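Local coordinates for germination protein YpeB (Bacillus megaterium QM B1551, PDB 5BOI) that takes part in the germination of Bacillus spores, probably in an inhibitory role through the PepSY domains of this C-terminal part, at residues 27-32 with 47-52; 74-79 with 143-148; 128-133 with 159-164. All coordinates share one frame; numbering follows the deposited sequence.

In the fold
From the N terminus, contact 1 comes first. It closes a hairpin; 14 residues, six of them strand, lie between its segments, and it pairs strands 30-35 and 44-50. Contact 2 follows in series. The 63 residues between its segments hold helix 85-98 and strands 104-112, 115-123, 129-130 and 134-140; it brings the end of strand 69-74 against strand 146-150. Contact 3 opens among these residues, at 128-133, and closes beyond them, at 159-164, so contacts 2 and 3 cross. It ties a corner after strand 129-130 to the linker between helices 152-156 and 170-175. The centres of contacts 1 and 2 are about 16 Å apart, across the chain's centre from contact 3.

Contact 1. Residues 27-32 with 47-52; sequences GNEQIH and LTITDP
Thr-48 sits beside the His-32 ring, its OG1 at the ring edge and near the plane. The other flat group on this face of the hairpin is the amide of Gln-30. Thr-50 OG1 lies over one face of the amide, 3.7 Å from Gln-30 CD. Gln-30 CG is anti to the backbone N (chi1 160°), and the chain stays extended beyond it as it passes Thr-50.

The opposite face is apolar. Ile-31 and Ile-49 lie side by side and point the same way, with Ile-31 CG2 3.7 Å from Ile-49 CG1. The same CG2 meets Leu-47 CD2 at 3.8 Å. Helix 12-22 touches this face through Arg-20 and Ala-19.

The strands are antiparallel. Ile-31 and Ile-49 form the non-hydrogen-bonded pair between two hydrogen-bonded ones. Thr-48 N binds His-32 O at 2.7 Å, and His-32 N returns a bond to Thr-48 O. Gln-30 O takes Thr-50 N at 3.0 Å and, weakly, Thr-50 OG1 at 3.3 Å. The return bond, Gln-30 N to Thr-50 O, is weak at 3.5 Å. Past the strand ends, Pro-52 CG rests on Asn-28 O at 3.4 Å.

The chemistry is that of an amphipathic hairpin: polar side chains on one face, aliphatic ones toward the helix, and one weak backbone bond, from Gln-30 N, in the pair nearer the strand ends.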
# COMPACT_ATOMS: atom_id res chain seq x y z
N GLY A 27 -23.18 -11.30 7.82
CA GLY A 27 -23.53 -11.78 9.15
C GLY A 27 -23.69 -13.28 9.36
O GLY A 27 -23.91 -13.71 10.49
N ASN A 28 -23.58 -14.07 8.30
CA ASN A 28 -23.67 -15.52 8.45
C ASN A 28 -22.31 -16.16 8.69
O ASN A 28 -22.20 -17.38 8.86
CB ASN A 28 -24.35 -16.16 7.23
CG ASN A 28 -23.66 -15.81 5.91
OD1 ASN A 28 -22.44 -15.66 5.85
ND2 ASN A 28 -24.45 -15.68 4.86
N GLU A 29 -21.27 -15.33 8.72
CA GLU A 29 -19.90 -15.81 8.87
C GLU A 29 -19.53 -16.08 10.33
O GLU A 29 -19.69 -15.21 11.19
CB GLU A 29 -18.91 -14.81 8.28
CG GLU A 29 -19.08 -14.53 6.80
CD GLU A 29 -20.04 -13.38 6.53
OE1 GLU A 29 -20.52 -12.77 7.50
OE2 GLU A 29 -20.29 -13.09 5.34
N GLN A 30 -19.03 -17.28 10.59
CA GLN A 30 -18.44 -17.58 11.89
C GLN A 30 -17.05 -16.94 11.94
O GLN A 30 -16.31 -16.98 10.95
CB GLN A 30 -18.36 -19.09 12.13
CG GLN A 30 -17.34 -19.48 13.20
CD GLN A 30 -16.72 -20.85 12.97
OE1 GLN A 30 -17.42 -21.83 12.68
NE2 GLN A 30 -15.40 -20.94 13.11
N ILE A 31 -16.69 -16.35 13.07
CA ILE A 31 -15.37 -15.75 13.22
C ILE A 31 -14.61 -16.32 14.42
O ILE A 31 -14.98 -16.08 15.57
CB ILE A 31 -15.46 -14.22 13.36
CG1 ILE A 31 -16.37 -13.63 12.27
CG2 ILE A 31 -14.07 -13.59 13.34
CD1 ILE A 31 -16.46 -12.12 12.28
N HIS A 32 -13.55 -17.07 14.14
CA HIS A 32 -12.65 -17.60 15.16
C HIS A 32 -11.55 -16.58 15.46
O HIS A 32 -10.76 -16.23 14.58
CB HIS A 32 -12.05 -18.94 14.71
CG HIS A 32 -10.94 -19.45 15.59
ND1 HIS A 32 -11.18 -20.07 16.80
CD2 HIS A 32 -9.60 -19.45 15.42
CE1 HIS A 32 -10.03 -20.42 17.34
NE2 HIS A 32 -9.05 -20.05 16.52
N LEU A 47 -7.82 -13.15 13.44
CA LEU A 47 -9.16 -13.66 13.14
C LEU A 47 -9.13 -14.63 11.97
O LEU A 47 -8.38 -14.43 11.01
CB LEU A 47 -10.12 -12.51 12.84
CG LEU A 47 -10.60 -11.62 13.99
CD1 LEU A 47 -9.46 -10.88 14.66
CD2 LEU A 47 -11.62 -10.63 13.46
N THR A 48 -9.95 -15.67 12.07
CA THR A 48 -10.17 -16.59 10.96
C THR A 48 -11.66 -16.62 10.65
O THR A 48 -12.44 -17.28 11.34
CB THR A 48 -9.68 -18.02 11.27
OG1 THR A 48 -8.29 -17.99 11.62
CG2 THR A 48 -9.86 -18.92 10.06
N ILE A 49 -12.06 -15.90 9.61
CA ILE A 49 -13.46 -15.80 9.23
C ILE A 49 -13.82 -16.86 8.19
O ILE A 49 -13.17 -16.96 7.15
CB ILE A 49 -13.79 -14.40 8.68
CG1 ILE A 49 -13.47 -13.34 9.73
CG2 ILE A 49 -15.24 -14.32 8.25
CD1 ILE A 49 -12.46 -12.31 9.28
N THR A 50 -14.85 -17.64 8.47
CA THR A 50 -15.22 -18.74 7.58
C THR A 50 -16.59 -18.52 6.94
O THR A 50 -17.57 -18.29 7.63
CB THR A 50 -15.23 -20.09 8.34
OG1 THR A 50 -16.09 -19.98 9.48
CG2 THR A 50 -13.84 -20.45 8.82
N ASP A 51 -16.63 -18.58 5.61
CA ASP A 51 -17.90 -18.65 4.90
C ASP A 51 -18.54 -19.99 5.26
O ASP A 51 -17.84 -21.00 5.36
CB ASP A 51 -17.67 -18.52 3.38
CG ASP A 51 -18.96 -18.38 2.58
OD1 ASP A 51 -20.05 -18.66 3.10
OD2 ASP A 51 -18.87 -17.99 1.40
N PRO A 52 -19.86 -20.01 5.52
CA PRO A 52 -20.53 -21.31 5.65
C PRO A 52 -20.88 -21.93 4.29
O PRO A 52 -20.75 -23.14 4.14
CB PRO A 52 -21.79 -20.98 6.44
CG PRO A 52 -22.04 -19.54 6.19
CD PRO A 52 -20.68 -18.91 6.07

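Contact 2. Residues 74-79 with 143-148; sequences EDRDIK and DGSVIG
Glu-74 lies against Ile-147 and Val-146, and its backbone N binds Ile-147 O at 2.8 Å. Its CB is 3.7 Å from that same oxygen. CG lies next to Ile-147 CA. The chain is extended at this point (chi2 -171°), and CD comes within 3.4 Å of Val-146 O. At the tip the two oxygens part. OE2 is 2.9 Å from Val-146 O; both are acceptors, so this approach is not a hydrogen bond and would probably be unfavourable for a charged carboxylate. OE1 forms a salt bridge with Arg-76 NH2, modelled so short that its exact length is doubtful. Glu-74 CD lies in the plane of the guanidinium, at its edge.

Arg-76 crosses Ile-147 at about a right angle, with NH1 3.3 Å from Ile-147 CG2. NH1 also donates to a water, which gives a weak bond to Asp-143 OD2. Ile-147 CD1 meets Ile-78 CG1 tip to tip at 4.1 Å. An alanine in place of Glu-74 would probably leave Arg-76 NH2 without its carboxylate mate and its guanidinium freer to turn off Ile-147.

Asp-143 OD1 accepts from Ser-145 N at 2.9 Å, which makes an Asx turn just before strand 146-150. Ile-147 and Gly-148 both face Lys-138. This is a classic beta bulge, set where strand 146-150 runs between strands 69-74 and 134-140, antiparallel to both.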
# COMPACT_ATOMS: atom_id res chain seq x y z
N GLU A 74 -7.81 -13.11 2.08
CA GLU A 74 -8.86 -14.05 1.73
C GLU A 74 -8.21 -15.10 0.86
O GLU A 74 -7.81 -14.80 -0.27
CB GLU A 74 -10.01 -13.37 0.97
CG GLU A 74 -10.65 -12.19 1.69
CD GLU A 74 -11.92 -11.70 1.00
OE1 GLU A 74 -12.44 -12.42 0.12
OE2 GLU A 74 -12.38 -10.58 1.33
N ASP A 75 -8.09 -16.31 1.38
CA ASP A 75 -7.35 -17.37 0.68
C ASP A 75 -8.21 -18.03 -0.39
O ASP A 75 -8.79 -19.09 -0.18
CB ASP A 75 -6.85 -18.42 1.68
CG ASP A 75 -5.90 -19.41 1.05
OD1 ASP A 75 -5.21 -19.04 0.07
OD2 ASP A 75 -5.84 -20.55 1.53
N ARG A 76 -8.26 -17.37 -1.55
CA ARG A 76 -9.22 -17.70 -2.59
C ARG A 76 -8.59 -17.52 -3.97
O ARG A 76 -7.98 -16.48 -4.25
CB ARG A 76 -10.47 -16.82 -2.46
CG ARG A 76 -11.63 -17.23 -3.34
CD ARG A 76 -12.90 -16.44 -2.99
NE ARG A 76 -12.97 -15.14 -3.64
CZ ARG A 76 -12.77 -13.97 -3.03
NH1 ARG A 76 -12.88 -12.84 -3.71
NH2 ARG A 76 -12.48 -13.94 -1.73
N ASP A 77 -8.73 -18.52 -4.83
CA ASP A 77 -8.22 -18.43 -6.20
C ASP A 77 -9.29 -17.89 -7.15
O ASP A 77 -10.43 -18.36 -7.14
CB ASP A 77 -7.72 -19.80 -6.67
CG ASP A 77 -7.01 -19.73 -8.00
OD1 ASP A 77 -5.91 -19.14 -8.07
OD2 ASP A 77 -7.56 -20.26 -8.98
N ILE A 78 -8.91 -16.93 -7.98
CA ILE A 78 -9.86 -16.20 -8.84
C ILE A 78 -9.95 -16.82 -10.25
O ILE A 78 -8.96 -16.90 -10.97
CB ILE A 78 -9.46 -14.71 -8.95
CG1 ILE A 78 -9.25 -14.09 -7.55
CG2 ILE A 78 -10.46 -13.93 -9.78
CD1 ILE A 78 -10.48 -14.22 -6.62
N LYS A 79 -11.15 -17.26 -10.64
CA LYS A 79 -11.29 -18.08 -11.84
C LYS A 79 -11.42 -17.31 -13.13
O LYS A 79 -11.13 -17.84 -14.19
CB LYS A 79 -12.48 -19.04 -11.68
CG LYS A 79 -12.44 -19.83 -10.37
CD LYS A 79 -11.18 -20.70 -10.29
CE LYS A 79 -11.02 -21.27 -8.89
NZ LYS A 79 -9.66 -21.87 -8.67
N ASP A 143 -14.68 -9.65 -9.61
CA ASP A 143 -15.75 -8.80 -9.08
C ASP A 143 -15.28 -7.50 -8.44
O ASP A 143 -16.10 -6.72 -7.96
CB ASP A 143 -16.59 -9.56 -8.05
CG ASP A 143 -15.76 -10.17 -6.92
OD1 ASP A 143 -14.60 -9.77 -6.69
OD2 ASP A 143 -16.30 -11.08 -6.24
N GLY A 144 -13.96 -7.26 -8.42
CA GLY A 144 -13.46 -6.02 -7.87
C GLY A 144 -13.37 -6.01 -6.36
O GLY A 144 -13.06 -4.98 -5.76
N SER A 145 -13.62 -7.16 -5.74
CA SER A 145 -13.55 -7.25 -4.28
C SER A 145 -12.11 -7.27 -3.79
O SER A 145 -11.20 -7.72 -4.50
CB SER A 145 -14.28 -8.50 -3.77
OG SER A 145 -13.78 -9.69 -4.37
N VAL A 146 -11.93 -6.80 -2.56
CA VAL A 146 -10.65 -6.86 -1.87
C VAL A 146 -10.39 -8.31 -1.43
O VAL A 146 -11.26 -8.95 -0.85
CB VAL A 146 -10.62 -5.92 -0.64
CG1 VAL A 146 -9.28 -6.02 0.09
CG2 VAL A 146 -10.85 -4.48 -1.08
N ILE A 147 -9.20 -8.83 -1.73
CA ILE A 147 -8.84 -10.16 -1.25
C ILE A 147 -7.54 -10.18 -0.45
O ILE A 147 -7.18 -11.20 0.14
CB ILE A 147 -8.73 -11.15 -2.41
CG1 ILE A 147 -7.67 -10.71 -3.41
CG2 ILE A 147 -10.08 -11.28 -3.11
CD1 ILE A 147 -7.73 -11.52 -4.72
N GLY A 148 -6.82 -9.07 -0.45
CA GLY A 148 -5.63 -8.96 0.37
C GLY A 148 -5.42 -7.50 0.72
O GLY A 148 -5.80 -6.62 -0.05
O HOH W 1 -13.83 -12.98 -6.84

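Contact 3. Residues 128-133 with 159-164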
# COMPACT_ATOMS: atom_id res chain seq x y z
N VAL A 128 4.86 15.50 -0.77
CA VAL A 128 6.04 14.61 -0.80
C VAL A 128 5.60 13.14 -0.62
O VAL A 128 4.84 12.82 0.30
CB VAL A 128 7.08 14.98 0.28
CG1 VAL A 128 8.31 14.06 0.17
CG2 VAL A 128 7.50 16.46 0.16
N ARG A 129 6.06 12.24 -1.49
CA ARG A 129 5.67 10.82 -1.43
C ARG A 129 6.60 10.04 -0.51
O ARG A 129 7.81 10.01 -0.74
CB ARG A 129 5.66 10.21 -2.82
CG ARG A 129 4.46 10.71 -3.61
CD ARG A 129 4.49 10.45 -5.10
NE ARG A 129 3.45 11.26 -5.73
CZ ARG A 129 3.05 11.14 -6.99
NH1 ARG A 129 3.60 10.23 -7.78
NH2 ARG A 129 2.09 11.94 -7.45
N ILE A 130 6.05 9.44 0.53
CA ILE A 130 6.85 8.74 1.52
C ILE A 130 6.76 7.25 1.23
O ILE A 130 5.87 6.55 1.72
CB ILE A 130 6.37 9.01 2.96
CG1 ILE A 130 6.16 10.50 3.23
CG2 ILE A 130 7.31 8.38 3.97
CD1 ILE A 130 7.40 11.34 3.11
N TYR A 131 7.66 6.76 0.39
CA TYR A 131 7.58 5.37 -0.05
C TYR A 131 7.67 4.30 1.06
O TYR A 131 7.02 3.27 0.93
CB TYR A 131 8.64 5.13 -1.15
CG TYR A 131 8.14 5.62 -2.49
CD1 TYR A 131 8.25 6.96 -2.85
CD2 TYR A 131 7.56 4.75 -3.40
CE1 TYR A 131 7.78 7.41 -4.06
CE2 TYR A 131 7.10 5.17 -4.61
CZ TYR A 131 7.19 6.49 -4.94
OH TYR A 131 6.71 6.88 -6.16
N PRO A 132 8.43 4.54 2.15
CA PRO A 132 8.41 3.55 3.25
C PRO A 132 7.04 3.35 3.91
O PRO A 132 6.77 2.28 4.45
CB PRO A 132 9.39 4.16 4.27
CG PRO A 132 10.32 4.99 3.44
CD PRO A 132 9.47 5.57 2.36
N ASP A 133 6.19 4.37 3.86
CA ASP A 133 4.89 4.35 4.53
C ASP A 133 3.81 3.86 3.57
O ASP A 133 3.06 4.66 2.99
CB ASP A 133 4.56 5.75 5.07
CG ASP A 133 5.54 6.19 6.17
OD1 ASP A 133 6.59 5.54 6.33
OD2 ASP A 133 5.26 7.19 6.86
N ARG A 159 5.81 8.11 10.98
CA ARG A 159 6.23 9.03 12.02
C ARG A 159 6.21 10.44 11.45
O ARG A 159 6.36 10.62 10.24
CB ARG A 159 7.63 8.68 12.53
CG ARG A 159 8.73 9.01 11.54
CD ARG A 159 10.10 8.67 12.09
NE ARG A 159 11.15 9.38 11.36
CZ ARG A 159 11.73 8.93 10.25
NH1 ARG A 159 12.67 9.64 9.66
NH2 ARG A 159 11.35 7.77 9.73
N THR A 160 6.02 11.43 12.30
CA THR A 160 6.13 12.81 11.85
C THR A 160 7.61 13.10 11.57
O THR A 160 8.48 12.97 12.44
CB THR A 160 5.53 13.82 12.86
OG1 THR A 160 5.70 15.15 12.37
CG2 THR A 160 6.15 13.68 14.24
N ARG A 161 7.89 13.45 10.32
CA ARG A 161 9.24 13.74 9.89
C ARG A 161 9.33 15.24 9.61
O ARG A 161 8.34 15.86 9.22
CB ARG A 161 9.59 12.95 8.62
CG ARG A 161 9.40 11.43 8.71
CD ARG A 161 9.22 10.83 7.31
NE ARG A 161 9.46 9.39 7.26
CZ ARG A 161 8.53 8.46 7.47
NH1 ARG A 161 8.84 7.17 7.40
NH2 ARG A 161 7.28 8.83 7.75
N ASP A 162 10.50 15.84 9.81
CA ASP A 162 10.69 17.19 9.31
C ASP A 162 11.63 17.07 8.12
O ASP A 162 12.82 16.86 8.27
CB ASP A 162 11.24 18.16 10.36
CG ASP A 162 11.70 19.49 9.75
OD1 ASP A 162 10.83 20.24 9.24
OD2 ASP A 162 12.90 19.80 9.82
N ILE A 163 11.06 17.20 6.93
CA ILE A 163 11.76 16.94 5.68
C ILE A 163 12.65 18.12 5.28
O ILE A 163 12.20 19.27 5.27
CB ILE A 163 10.74 16.62 4.57
CG1 ILE A 163 9.94 15.38 4.98
CG2 ILE A 163 11.40 16.45 3.21
CD1 ILE A 163 8.74 15.11 4.15
N PRO A 164 13.93 17.83 4.96
CA PRO A 164 14.91 18.87 4.66
C PRO A 164 14.66 19.53 3.31
O PRO A 164 13.93 18.98 2.47
CB PRO A 164 16.24 18.11 4.65
CG PRO A 164 15.86 16.74 4.22
CD PRO A 164 14.52 16.48 4.85
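The charged contact is between Asp-133 and Arg-161, which reach toward each other tip to tip. Arg-161 grips the carboxylate end-on with two nitrogens. NH2 binds OD2 of Asp-133 at 2.7 Å, and NH1 binds its OD1 at 3.0 Å. Both oxygens are met on their syn sides. The grip is not flat, since the carboxylate and guanidinium planes are 57° apart and both bonds are bent. Arg-161 NH1 has a second partner in the salt bridge to Glu-198 OE2, and Glu-122 OE1 comes close to Asp-133 OD2, a repulsion that the guanidinium is likely to offset in part.

The guanidinium of Arg-161 is also sandwiched. Ile-130 CG2 lies over the centre of one face, 3.7 Å above the plane. Arg-159 CG lies over the centre of the opposite face, 4.0 Å above the plane on that side, although Arg-159 is poorly ordered. The Arg-161 chain is extended from CG to NE (chi2 157° sets CD away from the backbone), and the Ile-130 and Arg-161 side chains slide past each other in opposite directions.

Ile-130 to Asp-133 form a type I beta turn, closed by Asp-133 N bonding to Ile-130 O. Here the chain turns a corner between strand 129-130 and strand 134-140. Strand 129-130 runs parallel to strand 182-192, part of the next PepSY domain, and pairs with strand 115-123 as well.

Apolar packing is made by Ile-163. Its CD1 meets Ile-130 CD1 and Val-128 CG1, each tip to tip and each at 4.1 Å. Ile-190 of strand 182-192 touches both Ile-130 and Ile-163.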